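Side-chain contacts in alpha-L-rhamnosidase (Streptomyces avermitilis, PDB 3W5M), which releases L-rhamnose from the non-reducing ends of alpha-L-rhamnosides, among them citrus flavonoids and gum arabic, and carries a calcium-dependent rhamnose-binding module: residues Tyr785-Leu788 with Phe789-Arg793; Trp140-Phe143 with Pro144-Glu147; Thr552-Gln556 with Gly557-Tyr561; Val530-Pro533 with Asp534-Tyr538. One frame throughout, in Å; residues are numbered along the deposited sequence.

Interaction 1. Residues Tyr785-Leu788 with Phe789-Arg793; sequences YTDL and FTRIR
Asp787 and Arg791 form an i to i+4 salt bridge on the exposed side of helix 783-800, part of the six-hairpin glycosidase domain with its (alpha/alpha)6-barrel. Four carbonyls in succession, those of Tyr785, Thr786, Asp787 and Leu788, accept from the amide N of the residue four positions on, so the backbone polar atoms along this turn are satisfied by regular alpha-helical bonds. Thr786 O does double duty. Besides Thr790 N it takes the hydroxyl, Thr790 OG1 donating to Thr786 O at 2.8 Å, and the two donors arrive from opposite faces of the carbonyl plane. Thr790 can do this because OG1 lies beside its own backbone N (chi1 -57°), directed back along the helix, and its hydroxyl is thereby satisfied within one turn. Tyr785 and Thr786 find partners elsewhere: the phenol OH bonds to His724 ND1, and Thr786 OG1 bonds weakly to Ala782 O. On the buried side, Leu788 CG packs against Ile792 CD1 at 3.8 Å, while Ile792 continues the apolar contact onto Phe764 and Ala765 of helix 756-777. Asp787 meets the edge of the Arg791 guanidinium, near its plane, and the two flat groups are turned 44° apart. A bend at chi3 of Arg791 (-73°) folds the guanidinium back over the preceding turn. Arg791 NE donates to Asp787 OD2 at 3.3 Å from above the carboxylate plane, and Arg791 NH2 adds a weak bond to the same OD2 at 3.5 Å.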
# COMPACT_ATOMS: atom_id res chain seq x y z
N TYR A 785 -18.29 -24.62 15.95
CA TYR A 785 -17.71 -24.41 14.64
C TYR A 785 -17.46 -25.70 13.87
O TYR A 785 -17.63 -25.76 12.65
CB TYR A 785 -16.38 -23.66 14.77
CG TYR A 785 -16.49 -22.32 15.45
CD1 TYR A 785 -17.45 -21.39 15.06
CD2 TYR A 785 -15.60 -21.97 16.47
CE1 TYR A 785 -17.54 -20.14 15.68
CE2 TYR A 785 -15.67 -20.72 17.09
CZ TYR A 785 -16.65 -19.81 16.69
OH TYR A 785 -16.73 -18.58 17.30
N THR A 786 -17.02 -26.73 14.58
CA THR A 786 -16.77 -28.00 13.94
C THR A 786 -18.09 -28.56 13.40
O THR A 786 -18.13 -29.12 12.29
CB THR A 786 -16.11 -29.00 14.91
OG1 THR A 786 -14.81 -28.51 15.25
CG2 THR A 786 -15.93 -30.35 14.24
N ASP A 787 -19.14 -28.41 14.19
CA ASP A 787 -20.47 -28.86 13.81
C ASP A 787 -20.99 -28.08 12.60
O ASP A 787 -21.57 -28.67 11.67
CB ASP A 787 -21.44 -28.72 15.00
CG ASP A 787 -22.91 -28.88 14.59
OD1 ASP A 787 -23.27 -29.94 14.06
OD2 ASP A 787 -23.69 -27.92 14.79
N LEU A 788 -20.78 -26.76 12.61
CA LEU A 788 -21.14 -25.92 11.46
C LEU A 788 -20.43 -26.37 10.20
O LEU A 788 -21.07 -26.49 9.17
CB LEU A 788 -20.83 -24.44 11.72
CG LEU A 788 -21.11 -23.52 10.53
CD1 LEU A 788 -22.57 -23.54 10.10
CD2 LEU A 788 -20.68 -22.09 10.86
N PHE A 789 -19.11 -26.58 10.29
CA PHE A 789 -18.30 -27.08 9.17
C PHE A 789 -18.83 -28.40 8.63
O PHE A 789 -19.03 -28.52 7.41
CB PHE A 789 -16.82 -27.24 9.56
CG PHE A 789 -15.97 -27.87 8.49
CD1 PHE A 789 -15.96 -27.36 7.19
CD2 PHE A 789 -15.16 -28.96 8.78
CE1 PHE A 789 -15.16 -27.93 6.21
CE2 PHE A 789 -14.35 -29.54 7.80
CZ PHE A 789 -14.36 -29.03 6.51
N THR A 790 -19.05 -29.37 9.53
CA THR A 790 -19.66 -30.68 9.17
C THR A 790 -20.96 -30.51 8.36
O THR A 790 -21.16 -31.18 7.34
CB THR A 790 -19.99 -31.48 10.45
OG1 THR A 790 -18.80 -31.64 11.23
CG2 THR A 790 -20.54 -32.87 10.10
N ARG A 791 -21.83 -29.61 8.83
CA ARG A 791 -23.13 -29.41 8.17
C ARG A 791 -23.03 -28.75 6.81
O ARG A 791 -23.75 -29.13 5.88
CB ARG A 791 -24.10 -28.69 9.08
CG ARG A 791 -24.53 -29.56 10.25
CD ARG A 791 -25.62 -28.90 11.06
NE ARG A 791 -25.10 -27.80 11.86
CZ ARG A 791 -25.34 -26.52 11.63
NH1 ARG A 791 -26.09 -26.15 10.60
NH2 ARG A 791 -24.83 -25.60 12.43
N ILE A 792 -22.11 -27.79 6.65
CA ILE A 792 -21.88 -27.18 5.35
C ILE A 792 -21.24 -28.14 4.37
O ILE A 792 -21.63 -28.16 3.19
CB ILE A 792 -21.00 -25.92 5.43
CG1 ILE A 792 -21.61 -24.91 6.39
CG2 ILE A 792 -20.93 -25.27 4.04
CD1 ILE A 792 -20.65 -23.78 6.75
N ARG A 793 -20.24 -28.89 4.83
CA ARG A 793 -19.60 -29.87 3.96
C ARG A 793 -20.63 -30.87 3.43
O ARG A 793 -20.55 -31.27 2.27
CB ARG A 793 -18.46 -30.61 4.66
CG ARG A 793 -17.79 -31.65 3.78
CD ARG A 793 -16.42 -32.07 4.26
NE ARG A 793 -16.41 -32.45 5.66
CZ ARG A 793 -15.30 -32.62 6.37
NH1 ARG A 793 -14.09 -32.44 5.81
NH2 ARG A 793 -15.39 -32.97 7.66

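Interaction 2. Residues Trp140-Phe143 with Pro144-Glu147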
# COMPACT_ATOMS: atom_id res chain seq x y z
N TRP A 140 -23.77 31.29 -13.15
CA TRP A 140 -23.79 30.46 -14.34
C TRP A 140 -24.52 31.23 -15.42
O TRP A 140 -25.61 31.73 -15.17
CB TRP A 140 -24.57 29.16 -14.10
CG TRP A 140 -23.93 28.25 -13.10
CD1 TRP A 140 -24.12 28.26 -11.77
CD2 TRP A 140 -23.05 27.16 -13.39
NE1 TRP A 140 -23.37 27.26 -11.17
CE2 TRP A 140 -22.71 26.56 -12.15
CE3 TRP A 140 -22.52 26.62 -14.57
CZ2 TRP A 140 -21.87 25.44 -12.05
CZ3 TRP A 140 -21.66 25.53 -14.47
CH2 TRP A 140 -21.35 24.95 -13.22
N ILE A 141 -23.89 31.36 -16.59
CA ILE A 141 -24.51 32.12 -17.67
C ILE A 141 -24.65 31.29 -18.94
O ILE A 141 -23.96 30.27 -19.13
CB ILE A 141 -23.77 33.46 -17.97
CG1 ILE A 141 -22.33 33.24 -18.43
CG2 ILE A 141 -23.80 34.35 -16.77
CD1 ILE A 141 -21.74 34.49 -19.08
N TRP A 142 -25.58 31.72 -19.80
CA TRP A 142 -25.76 31.13 -21.11
C TRP A 142 -26.27 32.18 -22.05
O TRP A 142 -26.46 33.33 -21.66
CB TRP A 142 -26.75 29.93 -21.02
CG TRP A 142 -26.70 29.02 -22.16
CD1 TRP A 142 -27.70 28.80 -23.08
CD2 TRP A 142 -25.62 28.16 -22.54
NE1 TRP A 142 -27.30 27.86 -23.99
CE2 TRP A 142 -26.03 27.45 -23.70
CE3 TRP A 142 -24.33 27.92 -22.02
CZ2 TRP A 142 -25.20 26.52 -24.36
CZ3 TRP A 142 -23.51 26.98 -22.68
CH2 TRP A 142 -23.96 26.30 -23.84
N PHE A 143 -26.49 31.81 -23.30
CA PHE A 143 -27.22 32.66 -24.23
C PHE A 143 -28.68 32.83 -23.75
O PHE A 143 -29.25 31.89 -23.15
CB PHE A 143 -27.16 32.07 -25.65
CG PHE A 143 -27.85 32.93 -26.67
CD1 PHE A 143 -27.19 34.01 -27.25
CD2 PHE A 143 -29.21 32.74 -26.96
CE1 PHE A 143 -27.83 34.83 -28.16
CE2 PHE A 143 -29.87 33.58 -27.85
CZ PHE A 143 -29.18 34.62 -28.46
N PRO A 144 -29.28 34.03 -23.96
CA PRO A 144 -30.65 34.25 -23.50
C PRO A 144 -31.65 33.50 -24.37
O PRO A 144 -32.28 34.10 -25.25
CB PRO A 144 -30.84 35.77 -23.62
CG PRO A 144 -29.85 36.18 -24.68
CD PRO A 144 -28.65 35.30 -24.40
N GLU A 145 -31.76 32.20 -24.13
CA GLU A 145 -32.78 31.36 -24.78
C GLU A 145 -33.46 30.53 -23.67
O GLU A 145 -32.80 29.79 -22.95
CB GLU A 145 -32.15 30.46 -25.85
CG GLU A 145 -30.93 29.68 -25.40
CD GLU A 145 -30.14 29.03 -26.53
OE1 GLU A 145 -30.62 29.00 -27.69
OE2 GLU A 145 -29.04 28.51 -26.27
N GLY A 146 -34.77 30.72 -23.52
CA GLY A 146 -35.54 30.03 -22.48
C GLY A 146 -34.97 30.08 -21.06
O GLY A 146 -34.61 31.15 -20.53
N GLU A 147 -34.91 28.90 -20.45
CA GLU A 147 -34.53 28.73 -19.06
C GLU A 147 -33.37 27.72 -19.05
O GLU A 147 -33.57 26.51 -18.89
CB GLU A 147 -35.74 28.20 -18.30
CG GLU A 147 -35.63 28.23 -16.80
CD GLU A 147 -35.96 29.59 -16.22
OE1 GLU A 147 -35.28 30.58 -16.59
OE2 GLU A 147 -36.90 29.68 -15.38
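Trp142 and Glu145 meet through a hydrogen bond where the chain leaves strand 139-142 in the rhamnose-binding module CBM67. The polar contacts across the bend are two. Trp142 NE1 donates to Glu145 OE2 at 2.9 Å, using the anti lone pair of that oxygen; the carboxylate is turned 24° from the indole plane, and the N-H is noticeably bent from the line to its acceptor. The same OE2 also forms a salt bridge with Arg157 NE, so this oxygen is shared by an indole and a guanidinium. In the backbone, Glu145 N reaches Phe143 O at 2.7 Å, closing an inverse gamma turn centred on Pro144.

The apolar contacts centre on Phe143. Pro144 CD sits over one face of the Phe143 ring, 3.5 Å from its centroid, in a CH-pi contact. With CG opposite the backbone N (chi1 -178°), the phenyl turns that face to the following proline. At the ring's edge lies the aliphatic part of Glu145, its CG 3.8 Å from Phe143 CD2. Were Phe143 an alanine, the proline would probably lose the aromatic face under its CD, and the stem of Glu145 its lateral support.

The Trp142 side chain lies about 4 Å, at the nearest atoms, from that of Asn228, a calcium ligand, which places this indole close to the metal site. Among its neighbours, the bend is bordered by strand 156-165, whose Arg157 also touches Trp142 and Phe143, and by strand 282-286, which pairs with strand 139-142 and sends Lys282 against Pro144.

Interaction 3. Residues Thr552-Gln556 with Gly557-Tyr561; sequences TLKGQ and GEETY
The backbone from Leu553 to Glu559 curls round the carboxylate of Glu559, with positive phi at Gly555 and Gly557 and an inverse gamma turn centred on Glu558. Glu559 points into this curve with its chain extended beyond CG (chi2 178°), which carries the carboxylate to the amides of the opposite limb. Its two oxygens divide the work. Lys554 N donates to Glu559 OE1 at 3.0 Å on the syn side, tilted from the carboxylate plane, in a fairly straight bond, and Tyr551 OH is a further partner of OE1. Glu559 OE2 accepts from Gln556 N at 3.0 Å, from above the carboxylate plane, and more weakly from Gly555 N at 2.8 Å. Three consecutive backbone amides thus converge on one buried carboxylate and probably stabilise its negative charge. Leu553 lays its CB against the carboxylate, 3.6 Å from Glu559 OE2, and also packs on Val515. The amine of Lys554 turns elsewhere, to a salt bridge with Glu444, its NZ remaining 5.9 Å from Glu559 OE1. Successive N-H groups gathered on an anion, with phi changing sign from Lys554 to Gly555, are consistent with a nest, here between strands 548-552 and 559-561 of the concanavalin-like domain.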
# COMPACT_ATOMS: atom_id res chain seq x y z
N THR A 552 9.53 23.12 -11.76
CA THR A 552 9.94 24.37 -12.40
C THR A 552 11.23 24.83 -11.74
O THR A 552 11.31 24.94 -10.54
CB THR A 552 8.84 25.45 -12.28
OG1 THR A 552 7.67 24.97 -12.92
CG2 THR A 552 9.27 26.75 -12.98
N LEU A 553 12.26 25.08 -12.55
CA LEU A 553 13.60 25.38 -12.05
C LEU A 553 13.75 26.76 -11.42
O LEU A 553 13.06 27.70 -11.84
CB LEU A 553 14.60 25.26 -13.19
CG LEU A 553 15.12 23.85 -13.51
CD1 LEU A 553 14.03 22.95 -14.07
CD2 LEU A 553 16.28 23.94 -14.51
N LYS A 554 14.65 26.86 -10.44
CA LYS A 554 15.03 28.17 -9.86
C LYS A 554 16.31 28.76 -10.51
O LYS A 554 16.71 29.87 -10.17
CB LYS A 554 15.14 28.11 -8.34
CG LYS A 554 16.26 27.22 -7.81
CD LYS A 554 16.28 27.11 -6.30
CE LYS A 554 17.06 25.89 -5.88
NZ LYS A 554 17.19 25.85 -4.40
N GLY A 555 16.94 28.00 -11.41
CA GLY A 555 18.18 28.43 -12.10
C GLY A 555 19.38 28.49 -11.21
O GLY A 555 20.12 29.48 -11.22
N GLN A 556 19.60 27.44 -10.44
CA GLN A 556 20.62 27.46 -9.41
C GLN A 556 21.45 26.19 -9.42
O GLN A 556 21.24 25.31 -8.58
CB GLN A 556 19.95 27.64 -8.05
CG GLN A 556 20.79 28.32 -7.01
CD GLN A 556 20.50 29.79 -6.93
OE1 GLN A 556 19.50 30.20 -6.33
NE2 GLN A 556 21.37 30.61 -7.53
N GLY A 557 22.37 26.07 -10.38
CA GLY A 557 23.32 24.95 -10.42
C GLY A 557 22.66 23.62 -10.75
O GLY A 557 21.73 23.59 -11.51
N GLU A 558 23.16 22.52 -10.18
CA GLU A 558 22.59 21.20 -10.46
C GLU A 558 21.45 20.93 -9.47
O GLU A 558 21.65 20.32 -8.41
CB GLU A 558 23.65 20.10 -10.40
CG GLU A 558 23.21 18.77 -11.00
CD GLU A 558 24.34 17.75 -11.06
OE1 GLU A 558 25.45 18.07 -11.53
OE2 GLU A 558 24.11 16.59 -10.63
N GLU A 559 20.24 21.38 -9.85
CA GLU A 559 19.06 21.27 -8.99
C GLU A 559 18.66 19.82 -8.71
O GLU A 559 18.93 18.94 -9.52
CB GLU A 559 17.91 22.06 -9.59
CG GLU A 559 18.23 23.55 -9.60
CD GLU A 559 17.15 24.40 -10.23
OE1 GLU A 559 15.94 24.19 -9.95
OE2 GLU A 559 17.49 25.32 -11.01
N THR A 560 18.06 19.58 -7.54
CA THR A 560 17.65 18.22 -7.16
C THR A 560 16.19 18.30 -6.81
O THR A 560 15.85 19.11 -5.95
CB THR A 560 18.40 17.70 -5.93
OG1 THR A 560 19.80 17.61 -6.22
CG2 THR A 560 17.88 16.31 -5.50
N TYR A 561 15.34 17.51 -7.46
CA TYR A 561 13.92 17.49 -7.10
C TYR A 561 13.53 16.07 -6.67
O TYR A 561 13.78 15.10 -7.41
CB TYR A 561 13.03 17.96 -8.26
CG TYR A 561 11.55 17.74 -7.97
CD1 TYR A 561 10.94 18.32 -6.84
CD2 TYR A 561 10.79 16.92 -8.80
CE1 TYR A 561 9.59 18.08 -6.57
CE2 TYR A 561 9.45 16.68 -8.53
CZ TYR A 561 8.86 17.26 -7.42
OH TYR A 561 7.50 17.01 -7.17

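Interaction 4. Residues Val530-Pro533 with Asp534-Tyr538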
# COMPACT_ATOMS: atom_id res chain seq x y z
N VAL A 530 4.67 0.10 -18.74
CA VAL A 530 5.03 -0.56 -20.02
C VAL A 530 5.15 0.48 -21.14
O VAL A 530 4.79 1.66 -20.96
CB VAL A 530 3.99 -1.64 -20.42
CG1 VAL A 530 4.00 -2.79 -19.40
CG2 VAL A 530 2.60 -1.04 -20.54
N LEU A 531 5.66 0.02 -22.30
CA LEU A 531 5.87 0.85 -23.48
C LEU A 531 5.00 0.39 -24.63
O LEU A 531 4.58 -0.77 -24.68
CB LEU A 531 7.33 0.79 -23.93
CG LEU A 531 8.45 1.26 -23.00
CD1 LEU A 531 9.80 1.07 -23.67
CD2 LEU A 531 8.27 2.70 -22.56
N ASN A 532 4.70 1.31 -25.54
CA ASN A 532 4.10 0.93 -26.83
C ASN A 532 5.20 0.36 -27.73
O ASN A 532 6.38 0.59 -27.48
CB ASN A 532 3.46 2.15 -27.50
CG ASN A 532 2.33 2.75 -26.70
OD1 ASN A 532 1.29 2.11 -26.47
ND2 ASN A 532 2.50 3.99 -26.28
N PRO A 533 4.82 -0.36 -28.83
CA PRO A 533 5.89 -0.89 -29.70
C PRO A 533 6.83 0.17 -30.28
O PRO A 533 7.98 -0.14 -30.56
CB PRO A 533 5.13 -1.62 -30.81
CG PRO A 533 3.79 -1.93 -30.23
CD PRO A 533 3.48 -0.81 -29.26
N ASP A 534 6.39 1.42 -30.40
CA ASP A 534 7.29 2.50 -30.88
C ASP A 534 8.30 3.02 -29.83
O ASP A 534 9.17 3.84 -30.15
CB ASP A 534 6.51 3.65 -31.55
CG ASP A 534 5.63 4.44 -30.57
OD1 ASP A 534 5.83 4.34 -29.34
OD2 ASP A 534 4.74 5.18 -31.05
N GLY A 535 8.18 2.55 -28.59
CA GLY A 535 9.12 2.95 -27.55
C GLY A 535 8.66 4.14 -26.73
O GLY A 535 9.38 4.58 -25.82
N THR A 536 7.46 4.66 -27.03
CA THR A 536 6.83 5.71 -26.20
C THR A 536 6.11 5.04 -25.01
O THR A 536 5.74 3.85 -25.11
CB THR A 536 5.79 6.55 -26.97
OG1 THR A 536 4.77 5.71 -27.48
CG2 THR A 536 6.44 7.35 -28.12
N ILE A 537 5.90 5.78 -23.92
CA ILE A 537 5.20 5.22 -22.76
C ILE A 537 3.71 5.00 -22.99
O ILE A 537 3.04 5.76 -23.71
CB ILE A 537 5.43 6.03 -21.46
CG1 ILE A 537 4.84 7.45 -21.57
CG2 ILE A 537 6.91 6.03 -21.11
CD1 ILE A 537 4.61 8.15 -20.23
N TYR A 538 3.21 3.91 -22.41
CA TYR A 538 1.81 3.57 -22.47
C TYR A 538 1.22 3.83 -21.10
O TYR A 538 1.71 3.28 -20.11
CB TYR A 538 1.65 2.07 -22.80
CG TYR A 538 0.22 1.58 -22.76
CD1 TYR A 538 -0.66 1.82 -23.82
CD2 TYR A 538 -0.27 0.86 -21.67
CE1 TYR A 538 -1.98 1.37 -23.79
CE2 TYR A 538 -1.58 0.39 -21.64
CZ TYR A 538 -2.43 0.64 -22.70
OH TYR A 538 -3.74 0.16 -22.68
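A short, weakly bonded beta hairpin, strands 530-531 and 537-538, is closed by a type I turn from Asn532 to Gly535, in which Gly535 N donates to Asn532 O at 2.9 Å. Asn532 N then bonds to Thr536 O at 2.8 Å. Asn532 CG stands beside its own backbone N (chi1 -63°), which brings the amide across to Thr536: its ND2 donates to Thr536 OG1 at 3.1 Å, with that oxygen close to the amide plane. The Thr536 hydroxyl in turn donates to Asp534 OD1, which also accepts Thr536 N at 2.8 Å to form an Asx turn. At the other end of the amide, Asn532 OD1 rests 3.3 Å from Tyr538 CD1, with the amide and ring planes almost perpendicular (87°). A leucine replacing Asn532 would probably deprive Thr536 OG1 of its amide donor and weaken the tie between the turn and the second limb. Val530 CG2 touches Tyr538 CD2 at 3.6 Å, the two side chains lying alongside each other. Both of these residues lean on Phe906 in a loop of the glycosidase domain, whereas Leu531 and Ile537 settle on strands 498-503 and 572-576 of the concanavalin-like domain.

Overall arrangement
All four contacts are local, yet each uses a different chemistry to shape its chain. Interactions 1, 2 and 3 are partly buried, interaction 4 lies at the surface, and none is wholly core. Interaction 1 is helical, with regular main-chain bonds, an exposed ion pair and an apolar face turned inward. Interactions 2 and 3 both depend on a glutamate: in the former it bonds an indole and an arginine, in the latter a buried carboxylate gathers backbone amides. Interaction 4, a hairpin, replaces charge pairing with an amide-hydroxyl-carboxylate chain of hydrogen bonds. Interactions 3 and 4 share the concanavalin-like domain, their centres about 29 Å apart; interaction 2 belongs to the carbohydrate-binding module and interaction 1 to the catalytic barrel.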